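PDB 4AZI: beta-n-acetylhexosaminidase from Streptococcus pneumoniae, which probably removes terminal beta-linked N-acetylglucosamine residues from glycans, as a family 20 exo-beta-D-N-acetylglucosaminidase with a TIM-barrel catalytic module. Local coordinates for residues 206-211 with 239-243; 214-218 with 242-246; 245-250 with 270-276. The protein carries 2 engineered substitutions. All coordinates share one frame; numbering follows the deposited sequence.

Interaction 1: residues 206-211 with 239-243; sequences FAEYAN and VQFDK. With BCN (bicine), chain J.
Asn211 reaches Gln240 and Asp242 because its CG lies beside the backbone N and opposite the carbonyl carbon (chi1 -68°), which swings the amide off the helix flank toward the loop. Phe206, with CG trans to its own N, instead sends its ring along the same flank to meet Phe241. The Asn211 amide works as a two-sided clamp on extended backbone. Asn211 OD1 accepts from Asp242 N at 2.8 Å, the donor standing above the carbonyl plane, 48° out of it. Asn211 ND2 donates to Gln240 O over a longer 3.3 Å, an almost straight bond at 167° with the acceptor close to the amide plane. Two bonds at the two ends of one amide fix its rotation and bind the peptide units on both sides of Phe241 to the helix. A water adds a third link, donating to Asn211 O and to Asp242 OD2; OD2 is also salt-bridged to Lys218, and OD1 accepts from Asp244 N. Asn211 lines the bicine pocket too, its backbone C 3.8 Å from bicine O4.

Beside the amide the contact is apolar. Ala207 CB sits over one face of the Phe241 ring, 3.9 Å from its centroid, a CH-pi contact. Phe206 CE2 comes within 3.7 Å of Phe241 CE2, the side chains crossing at about a right angle, and Ala210 CB lies at the Phe241 edge. Phe231 and Tyr232 also meet this ring.

The contact thus fastens the loop between strands 223-227 and 246-249 to helix 203-219, whose Tyr209 packs on helix 153-170.

Interaction 2: residues 214-218 with 242-246; sequences AAMAK and DKDVL. With BCN (bicine), chain J.
A salt-bridge network built around an Asx turn joins helix 203-219 of the TIM barrel to the loop that leads into barrel strand 246-249. The turn is defined by Asp242 OD1, which accepts from Asp244 N at 2.7 Å, two residues on, the donor N lying nearly on the line of the C-O bond. It brings the carboxylates of Asp242 and Asp244 round a single ammonium group, that of Lys218.

Lys218 leaves the helix with CG beside its backbone N (chi1 -73°). The bend at chi3 (-82°) carries CD past Asp244 OD2, and the extended last torsion puts NZ between the two acids. Lys218 NZ meets Asp242 OD2 at 2.8 Å through the syn lone pair, the side of the other oxygen, and makes a weak bond to OD1 of the same group. Lys218 NZ also forms a salt bridge with Asp244 OD2, on the anti side and 18° out of the carboxylate plane; the modelled 2.5 Å between these two atoms is shorter than usual, and its exact value is doubtful. Lys218 and Asp242 approach from opposite directions, whereas Lys218 and Asp244 cross at about a right angle. Two acids sharing one lysine would be expected to keep it protonated and to offset the repulsion between their own charges.

One helical turn earlier, Ala214 supplies the apolar part of the contact, its methyl packing on Val245 CG2. Val245 in turn rests on Ala226 of the neighbouring strand. Farther round the helix, bicine lies against Ala215 and Met216, and its carboxylate oxygen O22 comes to 3.3 Å from Met216 CG.

Interaction 3: residues 245-250 with 270-276; sequences VLISYW and YKFLNTN. With OAN (O-(2-acetamido-2-deoxy D-glucopyranosylidene) amino-N-phenylcarbamate), chain C.
Strands 246-249 and 271-274 run parallel in one sheet, their axes 4.7 Å apart at closest and turned by 37°. Backbone bonds zigzag between them: Ile247 N donates to Lys271 O at 3.0 Å, nearly straight at 174°, and Ile247 O accepts from Leu273 N. Tyr249 repeats the pattern, its N donating to Leu273 O and its O accepting from Thr275 N, now with more bent bonds. One water joins Val245 O to Lys271 N before the first of these bonds, and another joins Tyr249 O to Asn274 OD1.

On the face carrying Ile247, Tyr249 and Phe272, the Ile247 CD1 methyl stands over the Tyr270 ring, 4.2 Å from its centroid, a CH-pi contact. Phe272 lies beside both Ile247 and Tyr249, Phe272 CD1 3.9 Å from Tyr249 CB, with the Phe272 and Tyr249 ring planes almost perpendicular. Strand 246-249, helix 262-267 and strand 271-282 follow one another in the chain, and the two strands are parallel neighbours: a beta-alpha-beta unit of the TIM barrel. Leu265 of the helix packs on Tyr249, Tyr270 and Phe272.

The opposite face holds Leu246, Ser248 and Leu273. Ser248 has OG trans to its backbone N (chi1 174°), and Ser248 OG donates to Thr275 OG1 at 2.8 Å. The threonine hydroxyl in turn donates to Leu273 O, which Tyr249 N reaches from the other face of the carbonyl plane.

Past the strand end, Trp250 enters the ligand pocket. Its indole offers one face to the acetamido methyl CAH of the bound inhibitor, 3.7 Å above the plane, while Trp250 CZ3 comes to 3.2 Å from OAQ of the inhibitor. Asp229 OD1 accepts from Trp250 NE1, holding the ring at its nitrogen.

The three contacts follow the chain from the barrel's outer helix layer to its ligand pocket. Interactions 1 and 2, centres about 9 Å apart, hold successive parts of helix 203-219 to one loop and share Asp242, whose backbone N and water-bridged OD2 serve the first, while the carboxylate takes Lys218 in the second. Interaction 2 passes Val245 and Leu246 on to interaction 3, its centre about 13 Å away. Tyr270 of interaction 3 closes the group, Tyr270 OH lying 2.8 Å from Asp242 O, a probable hydrogen bond. Bicine borders interactions 1 and 2, whereas the inhibitor is met by interaction 3 through Trp250; the Phe206 side chain remains about 12 Å from it.

Interaction 1: residues 206-211 with 239-243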
loop_
_atom_site.group_PDB
_atom_site.type_symbol
_atom_site.label_atom_id
_atom_site.label_comp_id
_atom_site.label_asym_id
_atom_site.label_seq_id
_atom_site.Cartn_x
_atom_site.Cartn_y
_atom_site.Cartn_z
ATOM N N PHE A 206 -18.747 4.958 11.557
ATOM C CA PHE A 206 -17.612 4.682 10.664
ATOM C C PHE A 206 -16.615 5.846 10.609
ATOM O O PHE A 206 -15.400 5.634 10.655
ATOM C CB PHE A 206 -18.063 4.319 9.242
ATOM C CG PHE A 206 -16.923 4.244 8.262
ATOM C CD1 PHE A 206 -16.130 3.104 8.189
ATOM C CD2 PHE A 206 -16.604 5.333 7.461
ATOM C CE1 PHE A 206 -15.057 3.045 7.318
ATOM C CE2 PHE A 206 -15.537 5.284 6.585
ATOM C CZ PHE A 206 -14.763 4.135 6.507
ATOM N N ALA A 207 -17.134 7.073 10.504
ATOM C CA ALA A 207 -16.294 8.262 10.425
ATOM C C ALA A 207 -15.521 8.468 11.732
ATOM O O ALA A 207 -14.346 8.814 11.713
ATOM C CB ALA A 207 -17.130 9.487 10.091
ATOM N N GLU A 208 -16.188 8.217 12.854
ATOM C CA GLU A 208 -15.581 8.317 14.175
ATOM C C GLU A 208 -14.362 7.393 14.269
ATOM O O GLU A 208 -13.314 7.796 14.777
ATOM C CB GLU A 208 -16.626 7.986 15.248
ATOM C CG GLU A 208 -16.109 7.968 16.671
ATOM C CD GLU A 208 -17.003 7.181 17.609
ATOM O OE1 GLU A 208 -18.231 7.120 17.377
ATOM O OE2 GLU A 208 -16.472 6.613 18.584
ATOM N N TYR A 209 -14.506 6.178 13.742
ATOM C CA TYR A 209 -13.428 5.176 13.697
ATOM C C TYR A 209 -12.311 5.520 12.694
ATOM O O TYR A 209 -11.112 5.333 12.983
ATOM C CB TYR A 209 -14.021 3.806 13.364
ATOM C CG TYR A 209 -13.011 2.688 13.340
ATOM C CD1 TYR A 209 -12.520 2.138 14.525
ATOM C CD2 TYR A 209 -12.560 2.159 12.128
ATOM C CE1 TYR A 209 -11.600 1.102 14.498
ATOM C CE2 TYR A 209 -11.631 1.134 12.093
ATOM C CZ TYR A 209 -11.153 0.611 13.282
ATOM O OH TYR A 209 -10.232 -0.413 13.247
ATOM N N ALA A 210 -12.711 6.010 11.518
ATOM C CA ALA A 210 -11.765 6.433 10.487
ATOM C C ALA A 210 -10.926 7.617 10.967
ATOM O O ALA A 210 -9.704 7.637 10.787
ATOM C CB ALA A 210 -12.490 6.768 9.193
ATOM N N ASN A 211 -11.585 8.580 11.607
ATOM C CA ASN A 211 -10.918 9.758 12.126
ATOM C C ASN A 211 -9.957 9.398 13.273
ATOM O O ASN A 211 -8.840 9.935 13.358
ATOM C CB ASN A 211 -11.957 10.807 12.566
ATOM C CG ASN A 211 -12.731 11.409 11.395
ATOM O OD1 ASN A 211 -12.315 11.312 10.237
ATOM N ND2 ASN A 211 -13.872 12.052 11.698
ATOM N N VAL A 239 -21.769 14.063 7.489
ATOM C CA VAL A 239 -20.800 13.342 8.316
ATOM C C VAL A 239 -19.406 13.775 7.850
ATOM O O VAL A 239 -19.092 13.714 6.666
ATOM C CB VAL A 239 -20.993 11.810 8.212
ATOM C CG1 VAL A 239 -19.834 11.057 8.846
ATOM C CG2 VAL A 239 -22.304 11.399 8.867
ATOM N N GLN A 240 -18.583 14.243 8.778
ATOM C CA GLN A 240 -17.342 14.914 8.412
ATOM C C GLN A 240 -16.125 14.020 8.627
ATOM O O GLN A 240 -16.090 13.240 9.571
ATOM C CB GLN A 240 -17.197 16.230 9.179
ATOM C CG GLN A 240 -16.658 17.376 8.335
ATOM C CD GLN A 240 -17.597 17.805 7.208
ATOM O OE1 GLN A 240 -17.151 18.301 6.166
ATOM N NE2 GLN A 240 -18.905 17.627 7.414
ATOM N N PHE A 241 -15.136 14.132 7.745
ATOM C CA PHE A 241 -13.924 13.305 7.851
ATOM C C PHE A 241 -12.676 14.165 8.038
ATOM O O PHE A 241 -12.664 15.339 7.648
ATOM C CB PHE A 241 -13.773 12.389 6.630
ATOM C CG PHE A 241 -14.784 11.271 6.571
ATOM C CD1 PHE A 241 -16.075 11.500 6.094
ATOM C CD2 PHE A 241 -14.445 9.981 6.984
ATOM C CE1 PHE A 241 -17.008 10.467 6.041
ATOM C CE2 PHE A 241 -15.371 8.941 6.922
ATOM C CZ PHE A 241 -16.659 9.186 6.455
ATOM N N ASP A 242 -11.652 13.570 8.659
ATOM C CA ASP A 242 -10.318 14.167 8.859
ATOM C C ASP A 242 -9.759 14.613 7.504
ATOM O O ASP A 242 -9.667 13.816 6.572
ATOM C CB ASP A 242 -9.400 13.119 9.520
ATOM C CG ASP A 242 -8.016 13.663 9.902
ATOM O OD1 ASP A 242 -7.369 14.319 9.073
ATOM O OD2 ASP A 242 -7.545 13.397 11.030
ATOM N N LYS A 243 -9.398 15.886 7.376
ATOM C CA LYS A 243 -8.935 16.380 6.071
ATOM C C LYS A 243 -7.461 16.049 5.754
ATOM O O LYS A 243 -7.023 16.234 4.628
ATOM C CB LYS A 243 -9.196 17.878 5.909
ATOM C CG LYS A 243 -10.642 18.317 6.133
ATOM C CD LYS A 243 -11.638 17.560 5.263
ATOM C CE LYS A 243 -13.053 18.038 5.527
ATOM N NZ LYS A 243 -13.480 17.824 6.945
HETATM N N1 BCN J . -8.545 11.216 19.041
HETATM C C1 BCN J . -7.166 10.753 19.355
HETATM C C2 BCN J . -6.908 9.281 18.990
HETATM O O21 BCN J . -7.704 8.423 19.434
HETATM O O22 BCN J . -5.902 9.048 18.286
HETATM C C3 BCN J . -9.182 10.586 17.857
HETATM C C4 BCN J . -10.613 11.085 17.617
HETATM O O4 BCN J . -10.723 11.565 16.270
HETATM C C5 BCN J . -8.656 12.700 19.140
HETATM C C6 BCN J . -8.005 13.466 17.969
HETATM O O6 BCN J . -6.756 14.023 18.391
HETATM O O HOH W 1 -9.158 12.702 13.004
#

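Interaction 2: residues 214-218 with 242-246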
loop_
_atom_site.group_PDB
_atom_site.type_symbol
_atom_site.label_atom_id
_atom_site.label_comp_id
_atom_site.label_asym_id
_atom_site.label_seq_id
_atom_site.Cartn_x
_atom_site.Cartn_y
_atom_site.Cartn_z
ATOM N N ALA A 214 -6.808 7.986 11.817
ATOM C CA ALA A 214 -6.073 9.104 11.208
ATOM C C ALA A 214 -5.314 9.870 12.287
ATOM O O ALA A 214 -4.110 10.134 12.153
ATOM C CB ALA A 214 -7.030 10.033 10.456
ATOM N N ALA A 215 -6.015 10.197 13.372
ATOM C CA ALA A 215 -5.407 10.865 14.525
ATOM C C ALA A 215 -4.262 10.043 15.119
ATOM O O ALA A 215 -3.228 10.585 15.524
ATOM C CB ALA A 215 -6.455 11.135 15.584
ATOM N N MET A 216 -4.457 8.730 15.162
ATOM C CA MET A 216 -3.488 7.838 15.752
ATOM C C MET A 216 -2.212 7.867 14.928
ATOM O O MET A 216 -1.105 7.913 15.480
ATOM C CB MET A 216 -4.059 6.428 15.826
ATOM C CG MET A 216 -4.834 6.142 17.102
ATOM S SD MET A 216 -5.784 4.610 17.026
ATOM C CE MET A 216 -4.516 3.381 16.669
ATOM N N ALA A 217 -2.395 7.850 13.609
ATOM C CA ALA A 217 -1.308 7.902 12.650
ATOM C C ALA A 217 -0.487 9.157 12.875
ATOM O O ALA A 217 0.731 9.079 13.002
ATOM C CB ALA A 217 -1.852 7.872 11.223
ATOM N N LYS A 218 -1.168 10.305 12.957
ATOM C CA LYS A 218 -0.507 11.598 13.080
ATOM C C LYS A 218 0.254 11.794 14.388
ATOM O O LYS A 218 1.320 12.418 14.395
ATOM C CB LYS A 218 -1.516 12.747 12.878
ATOM C CG LYS A 218 -1.957 12.936 11.424
ATOM C CD LYS A 218 -2.915 14.109 11.243
ATOM C CE LYS A 218 -4.358 13.758 11.589
ATOM N NZ LYS A 218 -5.261 14.932 11.369
ATOM N N ASP A 242 -11.652 13.570 8.659
ATOM C CA ASP A 242 -10.318 14.167 8.859
ATOM C C ASP A 242 -9.759 14.613 7.504
ATOM O O ASP A 242 -9.667 13.816 6.572
ATOM C CB ASP A 242 -9.400 13.119 9.520
ATOM C CG ASP A 242 -8.016 13.663 9.902
ATOM O OD1 ASP A 242 -7.369 14.319 9.073
ATOM O OD2 ASP A 242 -7.545 13.397 11.030
ATOM N N LYS A 243 -9.398 15.886 7.376
ATOM C CA LYS A 243 -8.935 16.380 6.071
ATOM C C LYS A 243 -7.461 16.049 5.754
ATOM O O LYS A 243 -7.023 16.234 4.628
ATOM C CB LYS A 243 -9.196 17.878 5.909
ATOM C CG LYS A 243 -10.642 18.317 6.133
ATOM C CD LYS A 243 -11.638 17.560 5.263
ATOM C CE LYS A 243 -13.053 18.038 5.527
ATOM N NZ LYS A 243 -13.480 17.824 6.945
ATOM N N ASP A 244 -6.714 15.550 6.736
ATOM C CA ASP A 244 -5.273 15.266 6.553
ATOM C C ASP A 244 -4.931 13.934 5.900
ATOM O O ASP A 244 -3.772 13.686 5.606
ATOM C CB ASP A 244 -4.523 15.329 7.887
ATOM C CG ASP A 244 -4.550 16.699 8.514
ATOM O OD1 ASP A 244 -4.581 17.704 7.780
ATOM O OD2 ASP A 244 -4.527 16.758 9.755
ATOM N N VAL A 245 -5.926 13.076 5.702
ATOM C CA VAL A 245 -5.699 11.741 5.125
ATOM C C VAL A 245 -5.277 11.826 3.654
ATOM O O VAL A 245 -5.913 12.518 2.878
ATOM C CB VAL A 245 -6.956 10.845 5.277
ATOM C CG1 VAL A 245 -6.772 9.507 4.557
ATOM C CG2 VAL A 245 -7.291 10.635 6.761
ATOM N N LEU A 246 -4.198 11.129 3.290
ATOM C CA LEU A 246 -3.833 10.933 1.890
ATOM C C LEU A 246 -4.767 9.880 1.294
ATOM O O LEU A 246 -4.841 8.774 1.799
ATOM C CB LEU A 246 -2.374 10.494 1.764
ATOM C CG LEU A 246 -1.860 10.169 0.355
ATOM C CD1 LEU A 246 -1.825 11.397 -0.556
ATOM C CD2 LEU A 246 -0.493 9.518 0.433
HETATM N N1 BCN J . -8.545 11.216 19.041
HETATM C C1 BCN J . -7.166 10.753 19.355
HETATM C C2 BCN J . -6.908 9.281 18.990
HETATM O O21 BCN J . -7.704 8.423 19.434
HETATM O O22 BCN J . -5.902 9.048 18.286
HETATM C C3 BCN J . -9.182 10.586 17.857
HETATM C C4 BCN J . -10.613 11.085 17.617
HETATM O O4 BCN J . -10.723 11.565 16.270
HETATM C C5 BCN J . -8.656 12.700 19.140
HETATM C C6 BCN J . -8.005 13.466 17.969
HETATM O O6 BCN J . -6.756 14.023 18.391
#

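Interaction 3: residues 245-250 with 270-276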
loop_
_atom_site.group_PDB
_atom_site.type_symbol
_atom_site.label_atom_id
_atom_site.label_comp_id
_atom_site.label_asym_id
_atom_site.label_seq_id
_atom_site.Cartn_x
_atom_site.Cartn_y
_atom_site.Cartn_z
ATOM N N VAL A 245 -5.926 13.076 5.702
ATOM C CA VAL A 245 -5.699 11.741 5.125
ATOM C C VAL A 245 -5.277 11.826 3.654
ATOM O O VAL A 245 -5.913 12.518 2.878
ATOM C CB VAL A 245 -6.956 10.845 5.277
ATOM C CG1 VAL A 245 -6.772 9.507 4.557
ATOM C CG2 VAL A 245 -7.291 10.635 6.761
ATOM N N LEU A 246 -4.198 11.129 3.290
ATOM C CA LEU A 246 -3.833 10.933 1.890
ATOM C C LEU A 246 -4.767 9.880 1.294
ATOM O O LEU A 246 -4.841 8.774 1.799
ATOM C CB LEU A 246 -2.374 10.494 1.764
ATOM C CG LEU A 246 -1.860 10.169 0.355
ATOM C CD1 LEU A 246 -1.825 11.397 -0.556
ATOM C CD2 LEU A 246 -0.493 9.518 0.433
ATOM N N ILE A 247 -5.501 10.226 0.240
ATOM C CA ILE A 247 -6.545 9.330 -0.264
ATOM C C ILE A 247 -5.994 8.434 -1.390
ATOM O O ILE A 247 -5.568 8.912 -2.449
ATOM C CB ILE A 247 -7.791 10.108 -0.751
ATOM C CG1 ILE A 247 -8.360 11.070 0.334
ATOM C CG2 ILE A 247 -8.845 9.174 -1.309
ATOM C CD1 ILE A 247 -9.143 10.418 1.458
ATOM N N SER A 248 -5.997 7.132 -1.162
ATOM C CA SER A 248 -5.625 6.210 -2.224
ATOM C C SER A 248 -6.862 6.007 -3.101
ATOM O O SER A 248 -7.736 5.212 -2.766
ATOM C CB SER A 248 -5.091 4.903 -1.640
ATOM O OG SER A 248 -4.849 3.953 -2.656
ATOM N N TYR A 249 -6.946 6.765 -4.196
ATOM C CA TYR A 249 -8.149 6.776 -5.043
ATOM C C TYR A 249 -8.057 5.774 -6.177
ATOM O O TYR A 249 -7.217 5.903 -7.068
ATOM C CB TYR A 249 -8.470 8.183 -5.605
ATOM C CG TYR A 249 -9.931 8.302 -6.003
ATOM C CD1 TYR A 249 -10.406 7.726 -7.191
ATOM C CD2 TYR A 249 -10.851 8.951 -5.177
ATOM C CE1 TYR A 249 -11.749 7.807 -7.546
ATOM C CE2 TYR A 249 -12.194 9.029 -5.524
ATOM C CZ TYR A 249 -12.637 8.446 -6.709
ATOM O OH TYR A 249 -13.968 8.525 -7.067
ATOM N N TRP A 250 -8.944 4.781 -6.153
ATOM C CA TRP A 250 -8.881 3.689 -7.114
ATOM C C TRP A 250 -10.073 3.611 -8.045
ATOM O O TRP A 250 -9.945 3.118 -9.155
ATOM C CB TRP A 250 -8.661 2.369 -6.388
ATOM C CG TRP A 250 -9.844 1.965 -5.567
ATOM C CD1 TRP A 250 -10.184 2.408 -4.292
ATOM C CD2 TRP A 250 -10.916 1.060 -5.960
ATOM N NE1 TRP A 250 -11.355 1.837 -3.879
ATOM C CE2 TRP A 250 -11.850 1.018 -4.831
ATOM C CE3 TRP A 250 -11.185 0.301 -7.086
ATOM C CZ2 TRP A 250 -12.991 0.239 -4.852
ATOM C CZ3 TRP A 250 -12.343 -0.481 -7.100
ATOM C CH2 TRP A 250 -13.227 -0.507 -6.010
ATOM N N TYR A 270 -8.705 17.398 -0.102
ATOM C CA TYR A 270 -7.922 16.153 -0.077
ATOM C C TYR A 270 -6.822 16.087 -1.133
ATOM O O TYR A 270 -6.942 16.688 -2.198
ATOM C CB TYR A 270 -8.833 14.936 -0.203
ATOM C CG TYR A 270 -9.601 14.622 1.055
ATOM C CD1 TYR A 270 -8.939 14.181 2.189
ATOM C CD2 TYR A 270 -10.987 14.768 1.114
ATOM C CE1 TYR A 270 -9.620 13.873 3.345
ATOM C CE2 TYR A 270 -11.684 14.473 2.278
ATOM C CZ TYR A 270 -10.984 14.022 3.392
ATOM O OH TYR A 270 -11.629 13.718 4.562
ATOM N N LYS A 271 -5.750 15.361 -0.817
ATOM C CA LYS A 271 -4.693 15.060 -1.781
ATOM C C LYS A 271 -4.735 13.576 -2.116
ATOM O O LYS A 271 -5.134 12.772 -1.282
ATOM C CB LYS A 271 -3.331 15.429 -1.209
ATOM C CG LYS A 271 -3.153 16.924 -1.006
ATOM C CD LYS A 271 -2.488 17.226 0.319
ATOM C CE LYS A 271 -0.969 17.219 0.206
ATOM N NZ LYS A 271 -0.418 18.462 -0.407
ATOM N N PHE A 272 -4.320 13.226 -3.332
ATOM C CA PHE A 272 -4.529 11.880 -3.852
ATOM C C PHE A 272 -3.235 11.153 -4.135
ATOM O O PHE A 272 -2.286 11.756 -4.622
ATOM C CB PHE A 272 -5.346 11.923 -5.163
ATOM C CG PHE A 272 -6.717 12.525 -5.016
ATOM C CD1 PHE A 272 -7.725 11.840 -4.346
ATOM C CD2 PHE A 272 -7.009 13.764 -5.572
ATOM C CE1 PHE A 272 -8.990 12.376 -4.220
ATOM C CE2 PHE A 272 -8.276 14.309 -5.447
ATOM C CZ PHE A 272 -9.269 13.613 -4.769
ATOM N N LEU A 273 -3.211 9.861 -3.827
ATOM C CA LEU A 273 -2.267 8.940 -4.435
ATOM C C LEU A 273 -3.066 8.186 -5.502
ATOM O O LEU A 273 -3.996 7.437 -5.167
ATOM C CB LEU A 273 -1.664 7.978 -3.405
ATOM C CG LEU A 273 -0.707 6.898 -3.974
ATOM C CD1 LEU A 273 0.497 7.518 -4.682
ATOM C CD2 LEU A 273 -0.250 5.918 -2.900
ATOM N N ASN A 274 -2.733 8.438 -6.776
ATOM C CA ASN A 274 -3.488 7.897 -7.923
ATOM C C ASN A 274 -3.303 6.386 -8.059
ATOM O O ASN A 274 -2.321 5.915 -8.621
ATOM C CB ASN A 274 -3.102 8.629 -9.220
ATOM C CG ASN A 274 -3.903 8.170 -10.439
ATOM O OD1 ASN A 274 -4.891 7.437 -10.328
ATOM N ND2 ASN A 274 -3.474 8.614 -11.615
ATOM N N THR A 275 -4.278 5.648 -7.542
ATOM C CA THR A 275 -4.214 4.205 -7.412
ATOM C C THR A 275 -5.223 3.574 -8.367
ATOM O O THR A 275 -6.031 2.726 -7.982
ATOM C CB THR A 275 -4.508 3.821 -5.952
ATOM O OG1 THR A 275 -3.645 4.587 -5.099
ATOM C CG2 THR A 275 -4.279 2.333 -5.687
ATOM N N ASN A 276 -5.159 4.000 -9.627
ATOM C CA ASN A 276 -6.200 3.685 -10.604
ATOM C C ASN A 276 -6.446 2.203 -10.748
ATOM O O ASN A 276 -5.511 1.448 -10.983
ATOM C CB ASN A 276 -5.836 4.270 -11.962
ATOM C CG ASN A 276 -7.050 4.592 -12.789
ATOM O OD1 ASN A 276 -7.989 3.809 -12.859
ATOM N ND2 ASN A 276 -7.045 5.765 -13.409
HETATM C CAH OAN C . -9.227 -0.905 -2.611
HETATM C CAG OAN C . -9.373 -2.166 -3.476
HETATM O OAN OAN C . -8.877 -2.208 -4.593
HETATM N NAI OAN C . -10.071 -3.162 -2.924
HETATM C CAB OAN C . -10.327 -4.469 -3.565
HETATM C CAC OAN C . -9.129 -5.394 -3.341
HETATM O OAJ OAN C . -9.232 -5.998 -2.045
HETATM C CAD OAN C . -9.060 -6.476 -4.408
HETATM O OAK OAN C . -7.942 -7.300 -4.110
HETATM C CAE OAN C . -8.866 -5.821 -5.784
HETATM C CAF OAN C . -8.831 -6.800 -6.962
HETATM O OAM OAN C . -10.099 -7.447 -7.111
HETATM O OAL OAN C . -9.873 -4.814 -6.075
HETATM C CAA OAN C . -10.660 -4.331 -5.065
HETATM N NAY OAN C . -11.757 -3.700 -5.424
HETATM O OAQ OAN C . -11.991 -3.618 -6.765
HETATM C CAP OAN C . -13.313 -3.600 -7.107
HETATM O OAR OAN C . -13.635 -3.457 -8.288
HETATM N NAO OAN C . -14.197 -3.749 -6.109
HETATM C CAS OAN C . -15.533 -3.716 -6.239
HETATM C CAT OAN C . -16.250 -2.862 -5.401
HETATM C CAU OAN C . -17.640 -2.789 -5.487
HETATM C CAV OAN C . -18.322 -3.570 -6.418
HETATM C CAW OAN C . -17.610 -4.433 -7.264
HETATM C CAX OAN C . -16.217 -4.509 -7.174
HETATM O O HOH W 2 -5.012 14.851 1.969
HETATM O O HOH W 3 -7.610 6.878 -9.566
#